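Local coordinates for protein autolysin E (Staphylococcus aureus, PDB 4PI8) that probably hydrolyses the glycan strands of bacterial peptidoglycan as a glycosidase of the lysozyme clan and, in this catalytically impaired variant, holds a NAG-NAM disaccharide, at residues 97-100 with 101-105; 153-156 with 157-160. The protein carries 1 engineered substitution. All coordinates share one frame; numbering follows the deposited sequence.

Contact 1 (97-100 with 101-105)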
loop_
_atom_site.group_PDB
_atom_site.type_symbol
_atom_site.label_atom_id
_atom_site.label_comp_id
_atom_site.label_asym_id
_atom_site.label_seq_id
_atom_site.Cartn_x
_atom_site.Cartn_y
_atom_site.Cartn_z
ATOM N N ASN A 97 -7.222 0.169 8.787
ATOM C CA ASN A 97 -6.254 0.582 9.856
ATOM C C ASN A 97 -5.594 1.916 9.507
ATOM O O ASN A 97 -4.938 1.979 8.465
ATOM C CB ASN A 97 -5.285 -0.561 10.046
ATOM C CG ASN A 97 -4.227 -0.312 11.085
ATOM O OD1 ASN A 97 -3.581 0.748 11.102
ATOM N ND2 ASN A 97 -3.878 -1.326 11.834
ATOM N N VAL A 98 -5.764 2.935 10.329
ATOM C CA VAL A 98 -5.302 4.264 9.917
ATOM C C VAL A 98 -3.779 4.370 9.982
ATOM O O VAL A 98 -3.190 5.186 9.236
ATOM C CB VAL A 98 -5.957 5.415 10.746
ATOM C CG1 VAL A 98 -5.415 5.474 12.179
ATOM C CG2 VAL A 98 -5.868 6.731 10.037
ATOM N N ILE A 99 -3.149 3.600 10.857
ATOM C CA ILE A 99 -1.683 3.625 10.885
ATOM C C ILE A 99 -1.114 3.023 9.586
ATOM O O ILE A 99 -0.137 3.530 9.013
ATOM C CB ILE A 99 -1.118 3.029 12.145
ATOM C CG1 ILE A 99 -1.368 3.942 13.351
ATOM C CG2 ILE A 99 0.358 2.717 11.996
ATOM C CD1 ILE A 99 -1.036 3.349 14.695
ATOM N N TYR A 100 -1.710 1.922 9.124
ATOM C CA TYR A 100 -1.376 1.371 7.840
ATOM C C TYR A 100 -1.610 2.403 6.769
ATOM O O TYR A 100 -0.735 2.627 5.914
ATOM C CB TYR A 100 -2.213 0.097 7.581
ATOM C CG TYR A 100 -2.395 -0.134 6.110
ATOM C CD1 TYR A 100 -1.328 -0.417 5.281
ATOM C CD2 TYR A 100 -3.639 0.075 5.518
ATOM C CE1 TYR A 100 -1.490 -0.493 3.925
ATOM C CE2 TYR A 100 -3.828 -0.029 4.157
ATOM C CZ TYR A 100 -2.737 -0.238 3.364
ATOM O OH TYR A 100 -2.915 -0.252 1.990
ATOM N N LEU A 101 -2.762 3.078 6.773
ATOM C CA LEU A 101 -3.108 3.980 5.696
ATOM C C LEU A 101 -2.104 5.138 5.607
ATOM O O LEU A 101 -1.622 5.488 4.502
ATOM C CB LEU A 101 -4.519 4.525 5.865
ATOM C CG LEU A 101 -5.209 5.080 4.654
ATOM C CD1 LEU A 101 -5.374 4.065 3.532
ATOM C CD2 LEU A 101 -6.540 5.643 5.117
ATOM N N VAL A 102 -1.768 5.726 6.738
ATOM C CA VAL A 102 -0.788 6.790 6.805
ATOM C C VAL A 102 0.524 6.268 6.305
ATOM O O VAL A 102 1.237 6.938 5.537
ATOM C CB VAL A 102 -0.667 7.352 8.238
ATOM C CG1 VAL A 102 0.606 8.175 8.381
ATOM C CG2 VAL A 102 -1.947 8.176 8.582
ATOM N N SER A 103 0.974 5.099 6.838
ATOM C CA SER A 103 2.269 4.561 6.461
ATOM C C SER A 103 2.383 4.290 4.983
ATOM O O SER A 103 3.414 4.579 4.348
ATOM C CB SER A 103 2.616 3.302 7.304
ATOM O OG SER A 103 2.583 3.585 8.706
ATOM N N HIS A 104 1.364 3.707 4.387
ATOM C CA HIS A 104 1.308 3.468 2.959
ATOM C C HIS A 104 1.435 4.790 2.225
ATOM O O HIS A 104 2.251 4.901 1.283
ATOM C CB HIS A 104 0.046 2.690 2.639
ATOM C CG HIS A 104 -0.061 2.224 1.223
ATOM N ND1 HIS A 104 -1.030 1.353 0.820
ATOM C CD2 HIS A 104 0.665 2.549 0.121
ATOM C CE1 HIS A 104 -0.890 1.121 -0.462
ATOM N NE2 HIS A 104 0.124 1.831 -0.914
ATOM N N ALA A 105 0.634 5.786 2.580
ATOM C CA ALA A 105 0.702 7.087 1.886
ATOM C C ALA A 105 2.062 7.659 2.009
ATOM O O ALA A 105 2.543 8.273 0.994
ATOM C CB ALA A 105 -0.340 8.033 2.449
#

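Contact 2 (153-156 with 157-160)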
loop_
_atom_site.group_PDB
_atom_site.type_symbol
_atom_site.label_atom_id
_atom_site.label_comp_id
_atom_site.label_asym_id
_atom_site.label_seq_id
_atom_site.Cartn_x
_atom_site.Cartn_y
_atom_site.Cartn_z
ATOM N N TRP A 153 -10.407 12.110 -8.337
ATOM C CA TRP A 153 -9.631 12.485 -7.149
ATOM C C TRP A 153 -8.997 13.828 -7.402
ATOM O O TRP A 153 -7.794 13.992 -7.595
ATOM C CB TRP A 153 -8.539 11.460 -6.807
ATOM C CG TRP A 153 -9.144 10.102 -6.450
ATOM C CD1 TRP A 153 -10.422 9.816 -6.093
ATOM C CD2 TRP A 153 -8.412 8.878 -6.369
ATOM N NE1 TRP A 153 -10.563 8.447 -5.843
ATOM C CE2 TRP A 153 -9.329 7.871 -6.033
ATOM C CE3 TRP A 153 -7.086 8.545 -6.636
ATOM C CZ2 TRP A 153 -8.933 6.538 -5.915
ATOM C CZ3 TRP A 153 -6.708 7.209 -6.505
ATOM C CH2 TRP A 153 -7.648 6.256 -6.178
ATOM N N THR A 154 -9.844 14.841 -7.309
ATOM C CA THR A 154 -9.494 16.224 -7.630
ATOM C C THR A 154 -8.999 17.068 -6.484
ATOM O O THR A 154 -8.745 18.254 -6.612
ATOM C CB THR A 154 -10.745 16.944 -8.246
ATOM O OG1 THR A 154 -11.846 16.841 -7.356
ATOM C CG2 THR A 154 -11.131 16.338 -9.564
ATOM N N SER A 155 -8.775 16.463 -5.304
ATOM C CA SER A 155 -8.196 17.117 -4.177
ATOM C C SER A 155 -7.399 16.091 -3.333
ATOM O O SER A 155 -7.689 14.881 -3.449
ATOM C CB SER A 155 -9.268 17.718 -3.287
ATOM O OG SER A 155 -10.032 16.733 -2.603
ATOM N N PRO A 156 -6.514 16.564 -2.460
ATOM C CA PRO A 156 -5.822 15.649 -1.553
ATOM C C PRO A 156 -6.829 14.888 -0.712
ATOM O O PRO A 156 -6.654 13.653 -0.509
ATOM C CB PRO A 156 -4.977 16.578 -0.725
ATOM C CG PRO A 156 -4.582 17.690 -1.702
ATOM C CD PRO A 156 -5.871 17.911 -2.435
ATOM N N ASP A 157 -7.860 15.529 -0.183
ATOM C CA ASP A 157 -8.776 14.821 0.697
ATOM C C ASP A 157 -9.529 13.743 -0.083
ATOM O O ASP A 157 -9.769 12.622 0.418
ATOM C CB ASP A 157 -9.763 15.792 1.388
ATOM C CG ASP A 157 -9.080 16.658 2.397
ATOM O OD1 ASP A 157 -7.925 16.513 2.788
ATOM O OD2 ASP A 157 -9.784 17.601 2.906
ATOM N N LYS A 158 -9.915 14.009 -1.322
ATOM C CA LYS A 158 -10.592 13.030 -2.145
ATOM C C LYS A 158 -9.640 11.831 -2.473
ATOM O O LYS A 158 -10.093 10.682 -2.522
ATOM C CB LYS A 158 -11.128 13.568 -3.460
ATOM C CG LYS A 158 -12.351 14.435 -3.215
ATOM C CD LYS A 158 -12.625 15.276 -4.442
ATOM C CE LYS A 158 -13.911 16.075 -4.227
ATOM N NZ LYS A 158 -15.124 15.209 -4.258
ATOM N N ALA A 159 -8.347 12.108 -2.626
ATOM C CA ALA A 159 -7.357 11.019 -2.852
ATOM C C ALA A 159 -7.155 10.175 -1.603
ATOM O O ALA A 159 -6.940 8.952 -1.743
ATOM C CB ALA A 159 -6.069 11.606 -3.299
ATOM N N ILE A 160 -7.286 10.763 -0.420
ATOM C CA ILE A 160 -7.154 9.969 0.827
ATOM C C ILE A 160 -8.359 9.035 0.962
ATOM O O ILE A 160 -8.262 7.822 1.142
ATOM C CB ILE A 160 -7.042 10.898 2.041
ATOM C CG1 ILE A 160 -5.706 11.627 1.979
ATOM C CG2 ILE A 160 -7.104 10.074 3.330
ATOM C CD1 ILE A 160 -5.612 12.864 2.867
HETATM O O HOH W 1 -14.376 15.292 -7.435
#

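Contact 1 (97-100 with 101-105)
Ile99 O is gripped by two donors from Ser103: Ser103 OG gives to Ile99 O at 2.7 Å and Ser103 N gives to Ile99 O at 2.9 Å. The two reach the oxygen from opposite faces of its carbonyl plane. The hydroxyl can fold back because OG stands beside its own backbone N (chi1 -57°), so a buried polar side chain is satisfied inside its own helix. One residue on, the same i to i+4 spacing pairs two rings. Tyr100 OH and His104 ND1 are 2.7 Å apart in a hydrogen bond whose proton could sit on either, the hydroxyl lying at the edge of the imidazole near its plane. In both residues CG stands anti to the backbone N, which sends the two rings the same way, side by side with their planes oblique at 50° and Tyr100 CE1 3.8 Å from His104 CB. At the start of the helix Asn97 is the N-cap: its OD1 accepts from Tyr100 N at 3.0 Å, the donor standing well above the amide's carbonyl plane, and more weakly from Ile99 N, while its ND2 binds Tyr212. The helix 98-108 packs against three others: Val98 and Val102 meet Phe87 of helix 84-94, Tyr100 and Leu101 press on Ile167 of helix 156-172, and Ile99 and Ser103 face helix 200-215.

Contact 2 (153-156 with 157-160)
A serine N-cap opens helix 156-172: Ser155 OG accepts the main-chain hydrogen of Lys158 N at 3.0 Å, with an N-H...O angle of 161°. The hydroxyl reaches that donor because OG is set between its own backbone N and carbonyl carbon (chi1 70°). The same residue supplies the first regular helical acceptor, since Ala159 N gives to Ser155 O at 3.0 Å. Ile160 N then gives to Pro156 O at 3.0 Å. Proline suits the first turn here: its nitrogen has no hydrogen to give, and that position has no preceding helical carbonyl to receive one. Beyond the cap, Lys158 lays its aliphatic chain alongside the loop, bringing CG to 3.3 Å from Ser155 OG and CD to 3.4 Å from Thr154 OG1. Its chain is extended through CE and bends at the last torsion (chi4 -71°), and NZ gives a weak bond to a water that also pairs with Thr154 OG1, 3.0 Å from the water oxygen. On another side of the turn the Trp153 indole covers the backbone. Lys158 O lies over one of its faces, 3.7 Å from Trp153 CD1, and Ala159 CA stands above the ring plane but offset toward the rim. Trp153 also touches Ile133 of the glycan pocket, while Asp157 OD1 forms a salt bridge with Arg83, tying the first turn to the residue just ahead of helix 84-94.

How the contacts relate
Contact 1 and contact 2 both lie at the N-terminal start of a helix, with centres 16 Å apart. Their nearest atoms remain about 5 Å from each other, so the two are joined through intermediaries. Phe87 of helix 84-94 is one, touching side chains of both contacts. Helix 156-172 is another: contact 2 starts it, and farther along its Ile167 packs on contact 1. Relative to the bound disaccharide, the His104 side chain is about 7 Å from the N-acetylmuramic acid and that of Trp153 about 9 Å. His104 meets the ring of the pocket residue Tyr194, consistent with a second-shell position for the His104 end of contact 1.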